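Local coordinates for protein BIFUNCTIONAL PROTEIN Proline utilization A (PutA) (Corynebacterium freiburgense, PDB 5UX5) that catalyses the two-step oxidation of proline to glutamate, joining an FAD-dependent proline dehydrogenase and an NAD-dependent aldehyde dehydrogenase in one polypeptide, at residues G158-G163 against D705-V710; A546-T549 against P555-S558; S716-A721 against D746-L751; K790-N795 against L800-I805; G804-V809 against S813-H818. All blocks are in the same frame, centred on the assembly; numbering follows the deposited sequence.

Interaction 1: residues G158-G163 against D705-V710; sequences GEAVLG and DPDLAV
Ala160 meets Asp707 methyl to carboxylate. Ala160 CB lies 3.5 Å from Asp707 CG and is about as near to OD1. The other oxygen, Asp707 OD2, stands farther from Ala160 CB, at 4.0 Å. Both CB atoms are directed at the facing segment. Asp707 CG sits beside its own backbone N (chi1 -61°), and this rotation brings the carboxylate up to the methyl.

Leu162 adds the apolar half. It touches with one branch, CD1, which reaches the start of the helix. Leu162 CD1 is 3.8 Å from Val710 CG1, and the two side chains meet at a slant. The same CD1 lies 3.8 Å from the carbonyl O of Asp707. The Leu162 methyl thus rests on both the first turn's backbone and the valine.

No hydrogen bond passes directly between 158-163 and 705-710. The polar end of Asp707 is held from outside, by a salt bridge to Arg739 and a hydrogen bond from Gln743. Gln743 NE2 also bonds to Ala160 O, so one amide serves both segments.

Asp705 is the N-cap of the helix. Its OD1 takes Leu708 N at 3.1 Å, met from above the carboxylate plane.

The contact belongs to the interface between the two catalytic modules. Segment 158-163 is the loop of the proline dehydrogenase barrel between strand 151-157 and helix 164-178. Segment 705-710 opens helix 706-718 of the aldehyde dehydrogenase module, with helix 740-750 packed alongside.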
# COMPACT_ATOMS: atom_id res chain seq x y z
N GLY A 158 -17.17 -5.08 -17.78
CA GLY A 158 -18.18 -4.54 -16.89
C GLY A 158 -17.59 -3.92 -15.64
O GLY A 158 -16.43 -3.53 -15.62
N GLU A 159 -18.46 -3.80 -14.63
CA GLU A 159 -18.13 -3.19 -13.34
C GLU A 159 -16.89 -3.85 -12.73
O GLU A 159 -16.68 -5.06 -12.87
CB GLU A 159 -19.33 -3.32 -12.39
CG GLU A 159 -19.64 -2.14 -11.44
CD GLU A 159 -20.96 -2.33 -10.66
OE1 GLU A 159 -21.41 -3.48 -10.45
OE2 GLU A 159 -21.56 -1.32 -10.25
N ALA A 160 -16.09 -3.06 -12.02
CA ALA A 160 -14.89 -3.60 -11.39
C ALA A 160 -15.27 -4.76 -10.48
O ALA A 160 -16.26 -4.71 -9.76
CB ALA A 160 -14.18 -2.53 -10.57
N VAL A 161 -14.48 -5.83 -10.56
CA VAL A 161 -14.78 -7.05 -9.81
C VAL A 161 -14.10 -6.92 -8.45
O VAL A 161 -12.99 -7.42 -8.22
CB VAL A 161 -14.36 -8.31 -10.56
CG1 VAL A 161 -14.83 -9.54 -9.80
CG2 VAL A 161 -14.93 -8.31 -11.96
N LEU A 162 -14.80 -6.26 -7.52
CA LEU A 162 -14.35 -6.08 -6.14
C LEU A 162 -14.97 -7.06 -5.15
O LEU A 162 -14.42 -7.23 -4.06
CB LEU A 162 -14.63 -4.64 -5.70
CG LEU A 162 -13.95 -3.66 -6.67
CD1 LEU A 162 -14.22 -2.20 -6.37
CD2 LEU A 162 -12.46 -3.91 -6.70
N GLY A 163 -16.07 -7.73 -5.51
CA GLY A 163 -16.72 -8.65 -4.60
C GLY A 163 -17.21 -9.91 -5.29
O GLY A 163 -17.18 -10.02 -6.51
N ASP A 705 -13.19 8.32 -8.80
CA ASP A 705 -13.30 7.01 -9.39
C ASP A 705 -13.94 6.13 -8.33
O ASP A 705 -13.30 5.79 -7.33
CB ASP A 705 -11.93 6.46 -9.82
CG ASP A 705 -12.04 5.12 -10.52
OD1 ASP A 705 -12.83 4.26 -10.07
OD2 ASP A 705 -11.30 4.91 -11.51
N PRO A 706 -15.20 5.74 -8.53
CA PRO A 706 -15.88 4.98 -7.47
C PRO A 706 -15.20 3.68 -7.13
O PRO A 706 -15.17 3.30 -5.95
CB PRO A 706 -17.28 4.77 -8.06
CG PRO A 706 -17.12 4.92 -9.48
CD PRO A 706 -16.07 5.96 -9.68
N ASP A 707 -14.63 3.01 -8.12
CA ASP A 707 -14.03 1.70 -7.86
C ASP A 707 -12.73 1.82 -7.10
O ASP A 707 -12.53 1.16 -6.07
CB ASP A 707 -13.86 0.96 -9.18
CG ASP A 707 -15.18 0.74 -9.85
OD1 ASP A 707 -16.07 0.10 -9.23
OD2 ASP A 707 -15.37 1.28 -10.96
N LEU A 708 -11.84 2.70 -7.55
CA LEU A 708 -10.64 2.96 -6.76
C LEU A 708 -11.01 3.44 -5.36
O LEU A 708 -10.38 3.03 -4.38
CB LEU A 708 -9.75 3.96 -7.50
CG LEU A 708 -9.30 3.39 -8.85
CD1 LEU A 708 -8.33 4.28 -9.59
CD2 LEU A 708 -8.67 2.04 -8.60
N ALA A 709 -12.06 4.26 -5.23
CA ALA A 709 -12.45 4.71 -3.90
C ALA A 709 -12.90 3.54 -3.04
O ALA A 709 -12.43 3.39 -1.90
CB ALA A 709 -13.55 5.76 -3.98
N VAL A 710 -13.75 2.66 -3.59
CA VAL A 710 -14.22 1.50 -2.82
C VAL A 710 -13.05 0.64 -2.36
O VAL A 710 -12.98 0.21 -1.20
CB VAL A 710 -15.21 0.66 -3.64
CG1 VAL A 710 -15.30 -0.75 -3.07
CG2 VAL A 710 -16.58 1.30 -3.65

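Interaction 2: residues A546-T549 against P555-S558; sequences AGKT and PEVS
Lys548 and Glu556 form a buried salt bridge, and this one pair makes the whole contact. Lys548 NZ donates to Glu556 OE1 at 2.7 Å. The oxygen is met nearly in line with its C-O bond. The two side chains cross at about a right angle. Glu556 runs out extended, with CG anti to the backbone N (chi1 -172°), so its carboxylate stands well off the helix. The lysine chain bends at chi3 (60°), which turns its ammonium end to that oxygen.

Further hydrogen bonds hold both charged ends. Lys548 NZ also reaches Asn595 O. Glu556 OE2 accepts from the backbone N of Val598 and of Ala599, so each carboxylate oxygen has its own partners. Ala599 begins a helix, and that helix end would probably help to stabilise the negative charge.

An aromatic contact completes the setting: Lys548 makes a cation-pi interaction with Phe596. Asn595 and Phe596 belong to the Pro-Trp-Asn-Phe-Pro sequence typical of aldehyde dehydrogenases. The pair is thus tied to that loop by hydrogen bonds, and the Glu556 side chain is about 13 Å from the bound NAD.

In the fold, 546-549 is the link from helix 535-544 to helix 550-574. Gly547 leaves the first helix with positive phi, and Thr549 caps the second. Glu556 lies further along helix 550-574, facing the start of helix 599-611.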
# COMPACT_ATOMS: atom_id res chain seq x y z
N ALA A 546 -0.04 -12.41 17.69
CA ALA A 546 -0.76 -11.17 17.39
C ALA A 546 -1.98 -11.38 16.51
O ALA A 546 -2.87 -10.52 16.49
CB ALA A 546 0.18 -10.16 16.73
N GLY A 547 -2.09 -12.51 15.81
CA GLY A 547 -3.28 -12.76 15.01
C GLY A 547 -3.38 -11.97 13.71
O GLY A 547 -4.50 -11.78 13.21
N LYS A 548 -2.27 -11.47 13.18
CA LYS A 548 -2.24 -10.72 11.93
C LYS A 548 -2.07 -11.65 10.73
O LYS A 548 -1.44 -12.70 10.82
CB LYS A 548 -1.09 -9.70 11.97
CG LYS A 548 -1.07 -8.90 13.26
CD LYS A 548 -0.11 -7.71 13.24
CE LYS A 548 -0.47 -6.74 12.14
NZ LYS A 548 0.14 -5.42 12.27
N THR A 549 -2.62 -11.25 9.59
CA THR A 549 -2.29 -11.94 8.35
C THR A 549 -0.88 -11.59 7.90
O THR A 549 -0.28 -10.62 8.36
CB THR A 549 -3.28 -11.57 7.23
OG1 THR A 549 -3.15 -10.18 6.89
CG2 THR A 549 -4.72 -11.89 7.66
N PRO A 555 4.62 -6.02 5.86
CA PRO A 555 5.10 -4.62 5.78
C PRO A 555 5.55 -4.09 7.12
O PRO A 555 6.36 -3.15 7.16
CB PRO A 555 3.88 -3.84 5.27
CG PRO A 555 2.98 -4.83 4.71
CD PRO A 555 3.21 -6.12 5.45
N GLU A 556 5.03 -4.65 8.21
CA GLU A 556 5.41 -4.18 9.54
C GLU A 556 6.85 -4.54 9.86
O GLU A 556 7.55 -3.77 10.53
CB GLU A 556 4.47 -4.76 10.60
CG GLU A 556 4.72 -4.13 11.93
CD GLU A 556 3.92 -4.69 13.07
OE1 GLU A 556 2.80 -5.19 12.83
OE2 GLU A 556 4.41 -4.59 14.21
N VAL A 557 7.30 -5.71 9.39
CA VAL A 557 8.70 -6.08 9.53
C VAL A 557 9.56 -5.13 8.70
O VAL A 557 10.68 -4.77 9.09
CB VAL A 557 8.90 -7.56 9.15
CG1 VAL A 557 10.39 -7.92 9.14
CG2 VAL A 557 8.12 -8.43 10.13
N SER A 558 9.06 -4.71 7.55
CA SER A 558 9.79 -3.72 6.78
C SER A 558 9.88 -2.40 7.52
O SER A 558 10.94 -1.77 7.53
CB SER A 558 9.17 -3.55 5.40
OG SER A 558 9.36 -4.77 4.71

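Interaction 3: residues S716-A721 against D746-L751; sequences SAFGHA and DATRTL
Phe718 packs against Thr748 and Leu751 where two helices of the aldehyde dehydrogenase catalytic domain come together at their C-terminal ends. This domain has an alpha/beta fold. Phe718 ends helix 706-718, and the two partners lie at the end of helix 740-750 and just past it.

The contact is apolar and buried, without a hydrogen bond across it. Two neighbouring ring carbons do the touching, each approached obliquely. Phe718 CE2 is 3.6 Å from Thr748 CG2. The adjoining carbon, Phe718 CD2, is 3.7 Å from Leu751 CD1. The leucine methyl also lies near Phe718 CB, at 3.8 Å, so it covers the root of the aromatic side chain. The side chains of both partners cross that of Phe718 at about a right angle. Phe718 CG stands anti to the carbonyl carbon (chi1 -62°), which sends the ring out to the neighbouring helix. Ala717 CB sits over the centre of one ring face, 3.7 Å above the plane. Met763 touches both Phe718 and Leu751.

Hydrogen bonds serve the helix ends. Thr748 OG1 is bonded to Leu744 O, yet it lies as close to Phe718 CE2 as the methyl does, at 3.6 Å. The opposite side of helix 740-750 turns to the proline dehydrogenase barrel. There Asp746 accepts from the backbone N of Gly165 and Glu166, and Thr750 OG1 from that of Asp164, all at the start of helix 164-178. Thr750 OG1 in turn donates to Asp746 O at 2.8 Å, tilted 29° from the carbonyl plane.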
# COMPACT_ATOMS: atom_id res chain seq x y z
N SER A 716 -8.90 0.23 3.88
CA SER A 716 -8.50 1.08 5.01
C SER A 716 -9.37 0.85 6.24
O SER A 716 -8.91 1.06 7.37
CB SER A 716 -8.56 2.56 4.66
OG SER A 716 -7.58 2.94 3.71
N ALA A 717 -10.63 0.44 6.02
CA ALA A 717 -11.54 0.18 7.12
C ALA A 717 -11.23 -1.14 7.80
O ALA A 717 -11.35 -1.25 9.03
CB ALA A 717 -12.98 0.16 6.62
N PHE A 718 -10.77 -2.13 7.03
CA PHE A 718 -10.85 -3.52 7.46
C PHE A 718 -9.51 -4.25 7.54
O PHE A 718 -9.47 -5.37 8.05
CB PHE A 718 -11.83 -4.27 6.54
CG PHE A 718 -13.24 -3.73 6.61
CD1 PHE A 718 -13.84 -3.44 7.84
CD2 PHE A 718 -13.96 -3.44 5.45
CE1 PHE A 718 -15.16 -2.91 7.91
CE2 PHE A 718 -15.27 -2.91 5.51
CZ PHE A 718 -15.87 -2.64 6.75
N GLY A 719 -8.40 -3.65 7.09
CA GLY A 719 -7.12 -4.27 7.34
C GLY A 719 -6.89 -4.43 8.84
O GLY A 719 -7.27 -3.57 9.63
N HIS A 720 -6.33 -5.57 9.23
CA HIS A 720 -6.13 -5.89 10.65
C HIS A 720 -7.44 -5.70 11.42
O HIS A 720 -7.44 -5.23 12.56
CB HIS A 720 -4.99 -5.08 11.26
CG HIS A 720 -4.36 -5.69 12.48
ND1 HIS A 720 -4.74 -6.93 12.97
CD2 HIS A 720 -3.37 -5.25 13.30
CE1 HIS A 720 -4.03 -7.20 14.05
NE2 HIS A 720 -3.19 -6.21 14.27
N ALA A 721 -8.56 -6.02 10.76
CA ALA A 721 -9.90 -5.97 11.33
C ALA A 721 -10.26 -4.59 11.88
O ALA A 721 -11.06 -4.47 12.80
CB ALA A 721 -10.07 -7.02 12.43
N ASP A 746 -20.58 -5.03 -1.83
CA ASP A 746 -20.13 -6.28 -2.44
C ASP A 746 -18.72 -6.64 -1.97
O ASP A 746 -18.44 -7.79 -1.60
CB ASP A 746 -20.20 -6.17 -3.96
CG ASP A 746 -19.96 -7.50 -4.67
OD1 ASP A 746 -20.08 -8.56 -4.00
OD2 ASP A 746 -19.69 -7.51 -5.89
N ALA A 747 -17.82 -5.67 -1.96
CA ALA A 747 -16.45 -5.94 -1.53
C ALA A 747 -16.39 -6.34 -0.05
O ALA A 747 -15.57 -7.18 0.34
CB ALA A 747 -15.59 -4.71 -1.79
N THR A 748 -17.22 -5.73 0.80
CA THR A 748 -17.16 -6.04 2.22
C THR A 748 -17.70 -7.43 2.53
O THR A 748 -17.09 -8.19 3.30
CB THR A 748 -17.92 -4.96 3.00
OG1 THR A 748 -17.33 -3.70 2.70
CG2 THR A 748 -17.80 -5.19 4.49
N ARG A 749 -18.84 -7.79 1.94
CA ARG A 749 -19.34 -9.15 2.10
C ARG A 749 -18.34 -10.20 1.59
O ARG A 749 -18.43 -11.36 2.00
CB ARG A 749 -20.69 -9.30 1.40
CG ARG A 749 -21.78 -8.37 1.90
CD ARG A 749 -23.20 -8.91 1.53
NE ARG A 749 -24.31 -8.09 2.03
CZ ARG A 749 -24.72 -8.03 3.31
NH1 ARG A 749 -24.11 -8.72 4.28
NH2 ARG A 749 -25.76 -7.26 3.63
N THR A 750 -17.40 -9.82 0.72
CA THR A 750 -16.45 -10.79 0.15
C THR A 750 -15.21 -11.05 1.02
O THR A 750 -14.56 -12.08 0.84
CB THR A 750 -16.04 -10.33 -1.26
OG1 THR A 750 -17.20 -10.27 -2.10
CG2 THR A 750 -15.06 -11.28 -1.92
N LEU A 751 -14.88 -10.20 1.98
CA LEU A 751 -13.73 -10.47 2.84
C LEU A 751 -13.85 -11.81 3.56
O LEU A 751 -14.89 -12.13 4.13
CB LEU A 751 -13.58 -9.35 3.87
CG LEU A 751 -13.10 -8.02 3.33
CD1 LEU A 751 -13.38 -6.95 4.36
CD2 LEU A 751 -11.60 -8.12 3.02

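Interaction 4: residues K790-N795 against L800-I805; sequences KPEKLN and LWSPGI
Glu792 O is gripped twice by the facing chain. It accepts Ser802 N at 2.9 Å, in the carbonyl plane, and takes a CA-H...O contact from Trp801 CA at 3.2 Å. Leu794 N donates to Leu800 O at 2.8 Å. These two backbone bonds flank Lys793 and Trp801, a non-hydrogen-bonded antiparallel pair. The two segments run in opposite directions as a hairpin-like arm.

Side chains extend the ladder at both ends. Glu792 N donates to Ser802 OG at 3.1 Å. Asn795 OD1 receives Leu800 N at 3.1 Å, from above the amide plane. Asn795 CG sits between backbone N and carbonyl carbon (chi1 66°), turning the amide to Leu800.

Trp801 folds back over the partner chain. Lys793 CB sits over its six-membered ring, 3.8 Å from the centroid, as a CH-pi contact. Pro791 CB comes to the ring edge, 4.0 Å from Trp801 CE3. Leu794 and Leu800 pack through their CB atoms. Gly804, lacking a side chain, lets the Pro791 ring lie close, with Pro791 CG 3.8 Å from Gly804 CA.

The arm continues the antiparallel pairing of strands 786-787 and 804-807. Trp801 and Pro791 rest on Leu778 of helix 772-779, while Pro803 and Ile805 face helix 740-750.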
# COMPACT_ATOMS: atom_id res chain seq x y z
N LYS A 790 -24.33 -6.16 8.57
CA LYS A 790 -24.32 -6.23 10.04
C LYS A 790 -23.25 -7.21 10.50
O LYS A 790 -23.21 -8.35 10.03
CB LYS A 790 -25.69 -6.65 10.58
CG LYS A 790 -25.81 -6.72 12.13
CD LYS A 790 -27.18 -7.23 12.60
CE LYS A 790 -27.10 -7.97 13.96
NZ LYS A 790 -27.50 -7.18 15.19
N PRO A 791 -22.38 -6.82 11.43
CA PRO A 791 -21.31 -7.73 11.86
C PRO A 791 -21.91 -8.97 12.49
O PRO A 791 -22.98 -8.92 13.08
CB PRO A 791 -20.55 -6.91 12.90
CG PRO A 791 -21.06 -5.51 12.76
CD PRO A 791 -22.43 -5.59 12.23
N GLU A 792 -21.23 -10.10 12.33
CA GLU A 792 -21.66 -11.34 12.96
C GLU A 792 -20.55 -11.91 13.82
O GLU A 792 -19.36 -11.81 13.47
CB GLU A 792 -22.11 -12.36 11.91
CG GLU A 792 -23.52 -12.13 11.41
CD GLU A 792 -23.63 -12.16 9.89
OE1 GLU A 792 -24.49 -11.42 9.34
OE2 GLU A 792 -22.85 -12.90 9.24
N LYS A 793 -20.92 -12.47 14.96
CA LYS A 793 -19.96 -13.17 15.80
C LYS A 793 -19.77 -14.58 15.23
O LYS A 793 -20.74 -15.29 15.00
CB LYS A 793 -20.43 -13.22 17.26
CG LYS A 793 -19.31 -13.61 18.24
CD LYS A 793 -19.71 -14.65 19.26
CE LYS A 793 -20.30 -14.05 20.48
NZ LYS A 793 -20.32 -15.06 21.58
N LEU A 794 -18.53 -14.96 14.92
CA LEU A 794 -18.29 -16.16 14.13
C LEU A 794 -17.67 -17.32 14.91
O LEU A 794 -17.51 -18.40 14.34
CB LEU A 794 -17.40 -15.85 12.92
CG LEU A 794 -17.85 -14.75 11.96
CD1 LEU A 794 -16.87 -14.60 10.84
CD2 LEU A 794 -19.23 -15.03 11.40
N ASN A 795 -17.29 -17.12 16.17
CA ASN A 795 -16.77 -18.22 16.98
C ASN A 795 -17.14 -17.96 18.43
O ASN A 795 -17.53 -16.85 18.79
CB ASN A 795 -15.25 -18.44 16.80
CG ASN A 795 -14.39 -17.29 17.31
OD1 ASN A 795 -14.86 -16.18 17.60
ND2 ASN A 795 -13.10 -17.55 17.39
N LEU A 800 -13.48 -13.65 16.35
CA LEU A 800 -13.73 -13.60 14.92
C LEU A 800 -15.08 -12.93 14.70
O LEU A 800 -16.12 -13.51 15.04
CB LEU A 800 -13.72 -15.01 14.33
CG LEU A 800 -12.33 -15.60 14.22
CD1 LEU A 800 -12.36 -17.08 13.80
CD2 LEU A 800 -11.52 -14.76 13.25
N TRP A 801 -15.06 -11.71 14.15
CA TRP A 801 -16.26 -10.94 13.83
C TRP A 801 -16.24 -10.56 12.36
O TRP A 801 -15.23 -10.04 11.86
CB TRP A 801 -16.36 -9.66 14.67
CG TRP A 801 -16.85 -9.90 16.04
CD1 TRP A 801 -16.12 -10.38 17.09
CD2 TRP A 801 -18.18 -9.67 16.53
NE1 TRP A 801 -16.92 -10.47 18.21
CE2 TRP A 801 -18.19 -10.05 17.89
CE3 TRP A 801 -19.36 -9.19 15.96
CZ2 TRP A 801 -19.33 -9.96 18.68
CZ3 TRP A 801 -20.50 -9.11 16.75
CH2 TRP A 801 -20.47 -9.48 18.09
N SER A 802 -17.36 -10.78 11.67
CA SER A 802 -17.48 -10.34 10.29
C SER A 802 -17.63 -8.81 10.28
O SER A 802 -18.04 -8.22 11.27
CB SER A 802 -18.66 -11.04 9.60
OG SER A 802 -19.85 -10.26 9.53
N PRO A 803 -17.25 -8.15 9.18
CA PRO A 803 -17.29 -6.68 9.17
C PRO A 803 -18.71 -6.17 9.05
O PRO A 803 -19.59 -6.86 8.54
CB PRO A 803 -16.49 -6.31 7.92
CG PRO A 803 -16.63 -7.52 7.01
CD PRO A 803 -16.76 -8.72 7.90
N GLY A 804 -18.91 -4.91 9.45
CA GLY A 804 -20.20 -4.26 9.32
C GLY A 804 -20.08 -2.86 8.76
O GLY A 804 -19.02 -2.27 8.77
N ILE A 805 -21.19 -2.34 8.25
CA ILE A 805 -21.24 -0.98 7.70
C ILE A 805 -22.54 -0.31 8.17
O ILE A 805 -23.63 -0.77 7.83
CB ILE A 805 -21.15 -0.98 6.16
CG1 ILE A 805 -19.84 -1.62 5.70
CG2 ILE A 805 -21.35 0.41 5.58
CD1 ILE A 805 -19.79 -1.79 4.23

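Interaction 5: residues G804-V809 against S813-H818; sequences GIRDNV and SWFHTH
Arg806 lies flat over the ring of Phe815. The guanidinium and ring planes are only 2° apart. Arg806 CD stands 4.1 Å from the ring centroid, a CH-pi contact over the face, and Arg806 NE is 3.9 Å from Phe815 CD1. Val809 touches the same ring at a slant, with Val809 CG2 4.0 Å from Phe815 CD2. Its other branch, CG1, lies 3.8 Å from Ser813 OG. No hydrogen bond crosses.

Arg806, extended from CG to NE, carries CD to the ring. Phe815 CG is anti to its backbone N (chi1 -169°), turning the ring to the strand.

Segment 804-809 carries a strand of the aldehyde dehydrogenase catalytic domain. Segment 813-818 lies in the connection to the parallel neighbouring strand 824-830, so the contact folds this connection back on the strand it leaves. A type I beta turn runs from Trp814 to Thr817. Trp814 O accepts both Thr817 N, at 3.2 Å, and His818 ND1, at 2.8 Å.

Farther out, Arg806 NH1 forms a salt bridge with Glu785 and NH2 bonds to Gly777 O, which fixes the guanidinium. Lys695 makes a cation-pi contact with Phe815, and the Phe815 side chain is about 12 Å from the bound NAD.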
# COMPACT_ATOMS: atom_id res chain seq x y z
N GLY A 804 -18.91 -4.91 9.45
CA GLY A 804 -20.20 -4.26 9.32
C GLY A 804 -20.08 -2.86 8.76
O GLY A 804 -19.02 -2.27 8.77
N ILE A 805 -21.19 -2.34 8.25
CA ILE A 805 -21.24 -0.98 7.70
C ILE A 805 -22.54 -0.31 8.17
O ILE A 805 -23.63 -0.77 7.83
CB ILE A 805 -21.15 -0.98 6.16
CG1 ILE A 805 -19.84 -1.62 5.70
CG2 ILE A 805 -21.35 0.41 5.58
CD1 ILE A 805 -19.79 -1.79 4.23
N ARG A 806 -22.40 0.75 8.98
CA ARG A 806 -23.51 1.64 9.34
C ARG A 806 -23.72 2.71 8.29
O ARG A 806 -22.76 3.32 7.79
CB ARG A 806 -23.23 2.38 10.63
CG ARG A 806 -22.92 1.55 11.75
CD ARG A 806 -22.58 2.44 12.90
NE ARG A 806 -22.30 1.56 14.02
CZ ARG A 806 -22.92 1.62 15.18
NH1 ARG A 806 -23.84 2.56 15.38
NH2 ARG A 806 -22.60 0.75 16.12
N ASP A 807 -24.99 3.01 8.02
CA ASP A 807 -25.41 4.07 7.12
C ASP A 807 -26.09 5.20 7.91
O ASP A 807 -26.71 4.97 8.96
CB ASP A 807 -26.34 3.47 6.05
CG ASP A 807 -26.47 4.32 4.80
OD1 ASP A 807 -25.71 5.30 4.64
OD2 ASP A 807 -27.29 3.94 3.94
N ASN A 808 -25.98 6.43 7.39
CA ASN A 808 -26.63 7.61 7.97
C ASN A 808 -26.07 7.97 9.35
O ASN A 808 -26.80 8.40 10.24
CB ASN A 808 -28.15 7.40 8.02
CG ASN A 808 -28.75 7.28 6.63
OD1 ASN A 808 -28.43 8.05 5.73
ND2 ASN A 808 -29.58 6.26 6.44
N VAL A 809 -24.77 7.78 9.53
CA VAL A 809 -24.10 8.22 10.75
C VAL A 809 -24.09 9.74 10.77
O VAL A 809 -23.57 10.38 9.85
CB VAL A 809 -22.68 7.64 10.82
CG1 VAL A 809 -21.87 8.33 11.89
CG2 VAL A 809 -22.73 6.16 11.11
N SER A 813 -23.11 12.34 16.49
CA SER A 813 -23.58 11.06 16.99
C SER A 813 -22.43 10.31 17.66
O SER A 813 -21.25 10.64 17.50
CB SER A 813 -24.15 10.22 15.85
OG SER A 813 -23.20 9.29 15.33
N TRP A 814 -22.79 9.24 18.37
CA TRP A 814 -21.79 8.49 19.12
C TRP A 814 -20.72 7.90 18.20
O TRP A 814 -19.52 8.00 18.48
CB TRP A 814 -22.45 7.40 19.97
CG TRP A 814 -21.43 6.61 20.75
CD1 TRP A 814 -20.83 6.97 21.93
CD2 TRP A 814 -20.86 5.34 20.38
NE1 TRP A 814 -19.94 6.00 22.32
CE2 TRP A 814 -19.93 4.99 21.39
CE3 TRP A 814 -21.05 4.46 19.31
CZ2 TRP A 814 -19.20 3.80 21.35
CZ3 TRP A 814 -20.33 3.28 19.27
CH2 TRP A 814 -19.42 2.96 20.28
N PHE A 815 -21.13 7.27 17.08
CA PHE A 815 -20.14 6.60 16.23
C PHE A 815 -19.25 7.59 15.47
O PHE A 815 -18.14 7.23 15.04
CB PHE A 815 -20.83 5.62 15.26
CG PHE A 815 -19.86 4.74 14.56
CD1 PHE A 815 -19.25 3.69 15.24
CD2 PHE A 815 -19.50 4.99 13.25
CE1 PHE A 815 -18.29 2.91 14.62
CE2 PHE A 815 -18.55 4.21 12.62
CZ PHE A 815 -17.95 3.17 13.31
N HIS A 816 -19.69 8.84 15.34
CA HIS A 816 -18.86 9.87 14.71
C HIS A 816 -17.67 10.26 15.58
O HIS A 816 -16.62 10.63 15.04
CB HIS A 816 -19.74 11.09 14.40
CG HIS A 816 -19.00 12.22 13.79
ND1 HIS A 816 -19.38 13.54 13.98
CD2 HIS A 816 -17.92 12.25 12.98
CE1 HIS A 816 -18.55 14.33 13.33
NE2 HIS A 816 -17.65 13.58 12.71
N THR A 817 -17.78 10.15 16.91
CA THR A 817 -16.80 10.72 17.83
C THR A 817 -16.15 9.69 18.75
O THR A 817 -15.52 10.07 19.74
CB THR A 817 -17.43 11.85 18.67
OG1 THR A 817 -18.40 11.32 19.58
CG2 THR A 817 -18.16 12.83 17.78
N HIS A 818 -16.28 8.39 18.46
CA HIS A 818 -15.72 7.33 19.30
C HIS A 818 -15.02 6.29 18.43
O HIS A 818 -15.68 5.63 17.62
CB HIS A 818 -16.82 6.65 20.13
CG HIS A 818 -17.37 7.53 21.20
ND1 HIS A 818 -18.23 8.57 20.93
CD2 HIS A 818 -17.17 7.55 22.53
CE1 HIS A 818 -18.54 9.19 22.05
NE2 HIS A 818 -17.90 8.59 23.04

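Interactions 1 and 3 share helix 706-718 and touch, their centres 14 Å apart: Leu162 O lies 3.6 Å from Ala747 CB. Interaction 1 joins the proline dehydrogenase barrel to the aldehyde dehydrogenase module; interaction 3 lies within the latter, on the helix pair beside that junction. Interaction 3 also meets interaction 2 through Lys548 CE and His720 CD2, 3.5 Å apart. It meets interaction 4 where Phe718 CE1 lies 3.6 Å from Pro803 CB. Interactions 4 and 5 share Gly804 and Ile805, and Ile805 CD1 is 3.5 Å from Thr748 OG1. Interactions 2, 4 and 5 have side chains about 12 to 14 Å from the bound NAD, so they lie outside its immediate surroundings.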